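Local coordinates for uncharacterized protein (Streptomyces malaysiense, PDB 6ZYL) that catalyses the beta-hydroxylation of the peptide thioholgamide as a non-heme monooxygenase, probably using iron and 2-oxoglutarate, at residues A[32-46]-A[200-213]. Numbering follows the deposited sequence.
Sequences FRTDGFVFPVNALTH and VDVLLDAGQCSVHH
V38 and V211 form a hydrogen-bonded antiparallel pair that adds edge strand 37-41 to strand 209-212 in the larger sheet of what is probably the double-stranded beta-helix fold of PhyH-type oxygenases. V38 N reaches V211 O at 2.8 Å and V211 N returns to V38 O; H213 N to G36 O extends the pairing. Beyond V38 a beta bulge, which includes the cis peptide before P40, shifts the register, and V41 then pairs with C209.

Among apolar contacts, F39 bridges to the 200-204 strand and loop. With CG placed between its backbone N and carbonyl carbon (chi1 75°), the F39 ring presents one face to V202, whose CG1 sits over the centre, 4.3 Å from the centroid, while V200 CG1 meets F39 CZ at the edge (3.7 Å). F32 CE1 packs on V211 CG1 (4.1 Å).

Polar contacts gather at the type II turn 205-208. Q208 OE1 accepts D205 N (2.8 Å), its NE2 gives a weak bond to N42 OD1, and the amide lies alongside P40. Replacing Q208 with an alanine would probably leave D205 N without this acceptor, N42 OD1 without its weak donor and the P40 ring less covered. Between backbones, L44 N binds G207 O (2.9 Å), and one water donates to both L44 O and A206 O, 2.6 Å from the latter.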
loop_
_atom_site.group_PDB
_atom_site.type_symbol
_atom_site.label_atom_id
_atom_site.label_comp_id
_atom_site.label_asym_id
_atom_site.label_seq_id
_atom_site.Cartn_x
_atom_site.Cartn_y
_atom_site.Cartn_z
ATOM N N PHE A 32 -13.176 11.366 1.346
ATOM C CA PHE A 32 -12.288 10.628 0.453
ATOM C C PHE A 32 -12.497 11.046 -0.997
ATOM O O PHE A 32 -11.533 11.294 -1.730
ATOM C CB PHE A 32 -12.518 9.125 0.626
ATOM C CG PHE A 32 -11.692 8.268 -0.292
ATOM C CD1 PHE A 32 -10.355 8.030 -0.024
ATOM C CD2 PHE A 32 -12.256 7.696 -1.419
ATOM C CE1 PHE A 32 -9.593 7.242 -0.869
ATOM C CE2 PHE A 32 -11.499 6.908 -2.267
ATOM C CZ PHE A 32 -10.167 6.681 -1.991
ATOM N N ARG A 33 -13.757 11.139 -1.429
ATOM C CA ARG A 33 -14.026 11.459 -2.827
ATOM C C ARG A 33 -13.722 12.919 -3.141
ATOM O O ARG A 33 -13.303 13.236 -4.260
ATOM C CB ARG A 33 -15.480 11.133 -3.169
ATOM C CG ARG A 33 -15.824 9.650 -3.084
ATOM C CD ARG A 33 -15.018 8.824 -4.081
ATOM N NE ARG A 33 -15.247 7.389 -3.914
ATOM C CZ ARG A 33 -14.543 6.437 -4.521
ATOM N NH1 ARG A 33 -13.555 6.761 -5.343
ATOM N NH2 ARG A 33 -14.829 5.160 -4.304
ATOM N N THR A 34 -13.915 13.817 -2.173
ATOM C CA THR A 34 -13.613 15.226 -2.405
ATOM C C THR A 34 -12.109 15.469 -2.407
ATOM O O THR A 34 -11.558 16.021 -3.367
ATOM C CB THR A 34 -14.289 16.095 -1.342
ATOM O OG1 THR A 34 -15.704 15.870 -1.357
ATOM C CG2 THR A 34 -14.004 17.572 -1.594
ATOM N N ASP A 35 -11.427 15.055 -1.340
ATOM C CA ASP A 35 -10.005 15.335 -1.201
ATOM C C ASP A 35 -9.126 14.326 -1.924
ATOM O O ASP A 35 -7.986 14.655 -2.272
ATOM C CB ASP A 35 -9.623 15.366 0.284
ATOM C CG ASP A 35 -10.280 16.512 1.033
ATOM O OD1 ASP A 35 -10.588 17.539 0.394
ATOM O OD2 ASP A 35 -10.490 16.387 2.259
ATOM N N GLY A 36 -9.627 13.118 -2.168
ATOM C CA GLY A 36 -8.799 12.045 -2.670
ATOM C C GLY A 36 -8.060 11.281 -1.598
ATOM O O GLY A 36 -7.265 10.391 -1.927
ATOM N N PHE A 37 -8.290 11.610 -0.331
ATOM C CA PHE A 37 -7.681 10.922 0.796
ATOM C C PHE A 37 -8.575 11.151 2.003
ATOM O O PHE A 37 -9.487 11.980 1.977
ATOM C CB PHE A 37 -6.253 11.419 1.058
ATOM C CG PHE A 37 -6.163 12.891 1.355
ATOM C CD1 PHE A 37 -6.583 13.396 2.576
ATOM C CD2 PHE A 37 -5.653 13.768 0.414
ATOM C CE1 PHE A 37 -6.503 14.746 2.849
ATOM C CE2 PHE A 37 -5.566 15.122 0.684
ATOM C CZ PHE A 37 -5.993 15.610 1.903
ATOM N N VAL A 38 -8.293 10.415 3.073
ATOM C CA VAL A 38 -8.997 10.601 4.336
ATOM C C VAL A 38 -8.108 10.043 5.444
ATOM O O VAL A 38 -7.665 8.891 5.378
ATOM C CB VAL A 38 -10.392 9.945 4.296
ATOM C CG1 VAL A 38 -10.297 8.433 4.338
ATOM C CG2 VAL A 38 -11.259 10.490 5.429
ATOM N N PHE A 39 -7.800 10.868 6.443
ATOM C CA PHE A 39 -6.924 10.467 7.536
ATOM C C PHE A 39 -7.079 11.468 8.672
ATOM O O PHE A 39 -7.467 12.619 8.442
ATOM C CB PHE A 39 -5.454 10.394 7.082
ATOM C CG PHE A 39 -4.801 11.739 6.898
ATOM C CD1 PHE A 39 -4.206 12.391 7.968
ATOM C CD2 PHE A 39 -4.775 12.346 5.653
ATOM C CE1 PHE A 39 -3.607 13.625 7.802
ATOM C CE2 PHE A 39 -4.176 13.581 5.480
ATOM C CZ PHE A 39 -3.591 14.219 6.557
ATOM N N PRO A 40 -6.797 11.055 9.918
ATOM C CA PRO A 40 -6.484 9.665 10.283
ATOM C C PRO A 40 -7.754 8.824 10.365
ATOM O O PRO A 40 -8.810 9.376 10.645
ATOM C CB PRO A 40 -5.825 9.803 11.657
ATOM C CG PRO A 40 -6.499 11.013 12.252
ATOM C CD PRO A 40 -6.735 11.961 11.083
ATOM N N VAL A 41 -7.672 7.525 10.089
ATOM C CA VAL A 41 -8.724 6.591 10.472
ATOM C C VAL A 41 -8.095 5.587 11.432
ATOM O O VAL A 41 -6.964 5.133 11.222
ATOM C CB VAL A 41 -9.373 5.874 9.265
ATOM C CG1 VAL A 41 -9.693 6.871 8.152
ATOM C CG2 VAL A 41 -8.495 4.757 8.758
ATOM N N ASN A 42 -8.809 5.277 12.509
ATOM C CA ASN A 42 -8.251 4.410 13.535
ATOM C C ASN A 42 -8.177 2.975 13.031
ATOM O O ASN A 42 -9.071 2.496 12.327
ATOM C CB ASN A 42 -9.088 4.496 14.810
ATOM C CG ASN A 42 -8.868 5.800 15.558
ATOM O OD1 ASN A 42 -7.833 6.454 15.405
ATOM N ND2 ASN A 42 -9.842 6.187 16.371
ATOM N N ALA A 43 -7.086 2.296 13.381
ATOM C CA ALA A 43 -6.887 0.904 12.999
ATOM C C ALA A 43 -6.255 0.139 14.155
ATOM O O ALA A 43 -6.943 -0.583 14.884
ATOM C CB ALA A 43 -6.015 0.811 11.746
ATOM N N LEU A 44 -4.951 0.301 14.338
ATOM C CA LEU A 44 -4.224 -0.365 15.405
ATOM C C LEU A 44 -4.020 0.581 16.582
ATOM O O LEU A 44 -3.901 1.797 16.414
ATOM C CB LEU A 44 -2.866 -0.860 14.905
ATOM C CG LEU A 44 -2.819 -2.225 14.219
ATOM C CD1 LEU A 44 -3.823 -2.309 13.088
ATOM C CD2 LEU A 44 -1.405 -2.500 13.708
ATOM N N THR A 45 -3.993 0.006 17.782
ATOM C CA THR A 45 -3.583 0.758 18.956
ATOM C C THR A 45 -2.077 1.011 18.904
ATOM O O THR A 45 -1.347 0.413 18.108
ATOM C CB THR A 45 -3.939 0.000 20.236
ATOM O OG1 THR A 45 -3.192 -1.222 20.295
ATOM C CG2 THR A 45 -5.428 -0.313 20.287
ATOM N N HIS A 46 -1.607 1.911 19.770
ATOM C CA HIS A 46 -0.168 2.135 19.868
ATOM C C HIS A 46 0.562 0.836 20.186
ATOM O O HIS A 46 1.631 0.559 19.628
ATOM C CB HIS A 46 0.139 3.187 20.936
ATOM C CG HIS A 46 -0.407 4.546 20.625
ATOM N ND1 HIS A 46 0.360 5.545 20.067
ATOM C CD2 HIS A 46 -1.642 5.071 20.801
ATOM C CE1 HIS A 46 -0.382 6.629 19.910
ATOM N NE2 HIS A 46 -1.600 6.366 20.344
ATOM N N VAL A 200 -0.633 18.648 1.998
ATOM C CA VAL A 200 -1.066 18.222 3.325
ATOM C C VAL A 200 -0.121 17.134 3.815
ATOM O O VAL A 200 -0.051 16.051 3.222
ATOM C CB VAL A 200 -2.517 17.714 3.314
ATOM C CG1 VAL A 200 -2.990 17.422 4.731
ATOM C CG2 VAL A 200 -3.433 18.720 2.630
ATOM N N ASP A 201 0.595 17.423 4.901
ATOM C CA ASP A 201 1.436 16.423 5.544
ATOM C C ASP A 201 0.570 15.337 6.173
ATOM O O ASP A 201 -0.393 15.635 6.886
ATOM C CB ASP A 201 2.307 17.076 6.618
ATOM C CG ASP A 201 3.616 17.613 6.074
ATOM O OD1 ASP A 201 3.990 17.266 4.935
ATOM O OD2 ASP A 201 4.281 18.381 6.799
ATOM N N VAL A 202 0.917 14.077 5.927
ATOM C CA VAL A 202 0.172 12.945 6.472
ATOM C C VAL A 202 0.777 12.623 7.835
ATOM O O VAL A 202 1.764 11.893 7.936
ATOM C CB VAL A 202 0.200 11.739 5.533
ATOM C CG1 VAL A 202 -0.685 10.627 6.077
ATOM C CG2 VAL A 202 -0.248 12.152 4.138
ATOM N N LEU A 203 0.173 13.166 8.888
ATOM C CA LEU A 203 0.685 13.059 10.248
ATOM C C LEU A 203 -0.205 12.111 11.039
ATOM O O LEU A 203 -1.400 12.374 11.214
ATOM C CB LEU A 203 0.741 14.433 10.912
ATOM C CG LEU A 203 1.512 15.481 10.106
ATOM C CD1 LEU A 203 1.382 16.860 10.732
ATOM C CD2 LEU A 203 2.979 15.081 9.979
ATOM N N LEU A 204 0.385 11.023 11.526
ATOM C CA LEU A 204 -0.375 9.946 12.136
ATOM C C LEU A 204 0.283 9.488 13.427
ATOM O O LEU A 204 1.511 9.415 13.515
ATOM C CB LEU A 204 -0.484 8.748 11.183
ATOM C CG LEU A 204 -1.069 8.982 9.791
ATOM C CD1 LEU A 204 -0.838 7.764 8.907
ATOM C CD2 LEU A 204 -2.547 9.298 9.898
ATOM N N ASP A 205 -0.544 9.177 14.423
ATOM C CA ASP A 205 -0.082 8.375 15.543
ATOM C C ASP A 205 0.209 6.958 15.061
ATOM O O ASP A 205 -0.468 6.436 14.170
ATOM C CB ASP A 205 -1.131 8.330 16.653
ATOM C CG ASP A 205 -1.316 9.668 17.342
ATOM O OD1 ASP A 205 -0.492 10.580 17.123
ATOM O OD2 ASP A 205 -2.293 9.802 18.106
ATOM N N ALA A 206 1.230 6.335 15.647
ATOM C CA ALA A 206 1.503 4.932 15.357
ATOM C C ALA A 206 0.238 4.110 15.569
ATOM O O ALA A 206 -0.419 4.213 16.608
ATOM C CB ALA A 206 2.631 4.413 16.250
ATOM N N GLY A 207 -0.114 3.305 14.566
ATOM C CA GLY A 207 -1.321 2.517 14.577
ATOM C C GLY A 207 -2.434 3.084 13.718
ATOM O O GLY A 207 -3.268 2.322 13.216
ATOM N N GLN A 208 -2.474 4.403 13.554
ATOM C CA GLN A 208 -3.425 5.007 12.640
ATOM C C GLN A 208 -2.977 4.780 11.198
ATOM O O GLN A 208 -1.842 4.377 10.921
ATOM C CB GLN A 208 -3.564 6.504 12.914
ATOM C CG GLN A 208 -4.038 6.846 14.313
ATOM C CD GLN A 208 -4.210 8.338 14.512
ATOM O OE1 GLN A 208 -3.348 9.131 14.134
ATOM N NE2 GLN A 208 -5.330 8.729 15.105
ATOM N N CYS A 209 -3.880 5.057 10.266
ATOM C CA CYS A 209 -3.565 4.905 8.857
ATOM C C CYS A 209 -4.210 6.031 8.067
ATOM O O CYS A 209 -5.102 6.732 8.547
ATOM C CB CYS A 209 -4.026 3.545 8.319
ATOM S SG CYS A 209 -5.811 3.371 8.191
ATOM N N SER A 210 -3.721 6.202 6.844
ATOM C CA SER A 210 -4.293 7.110 5.867
ATOM C C SER A 210 -4.775 6.284 4.685
ATOM O O SER A 210 -4.161 5.271 4.332
ATOM C CB SER A 210 -3.270 8.151 5.411
ATOM O OG SER A 210 -3.841 9.026 4.457
ATOM N N VAL A 211 -5.887 6.703 4.092
ATOM C CA VAL A 211 -6.452 6.060 2.912
ATOM C C VAL A 211 -6.459 7.096 1.801
ATOM O O VAL A 211 -7.032 8.179 1.965
ATOM C CB VAL A 211 -7.871 5.528 3.170
ATOM C CG1 VAL A 211 -8.309 4.621 2.026
ATOM C CG2 VAL A 211 -7.936 4.803 4.504
ATOM N N HIS A 212 -5.823 6.780 0.676
ATOM C CA HIS A 212 -5.787 7.711 -0.439
ATOM C C HIS A 212 -6.084 7.004 -1.754
ATOM O O HIS A 212 -5.899 5.791 -1.895
ATOM C CB HIS A 212 -4.431 8.464 -0.509
ATOM C CG HIS A 212 -3.246 7.599 -0.814
ATOM N ND1 HIS A 212 -2.274 7.315 0.121
ATOM C CD2 HIS A 212 -2.848 7.004 -1.963
ATOM C CE1 HIS A 212 -1.341 6.559 -0.432
ATOM N NE2 HIS A 212 -1.668 6.354 -1.695
ATOM N N HIS A 213 -6.602 7.796 -2.691
ATOM C CA HIS A 213 -6.875 7.358 -4.051
ATOM C C HIS A 213 -5.571 7.030 -4.764
ATOM O O HIS A 213 -4.546 7.680 -4.546
ATOM C CB HIS A 213 -7.629 8.476 -4.779
ATOM C CG HIS A 213 -8.374 8.035 -5.998
ATOM N ND1 HIS A 213 -7.784 7.960 -7.239
ATOM C CD2 HIS A 213 -9.673 7.697 -6.179
ATOM C CE1 HIS A 213 -8.677 7.565 -8.129
ATOM N NE2 HIS A 213 -9.832 7.399 -7.510
HETATM O O HOH W 1 -2.939 4.436 17.303
#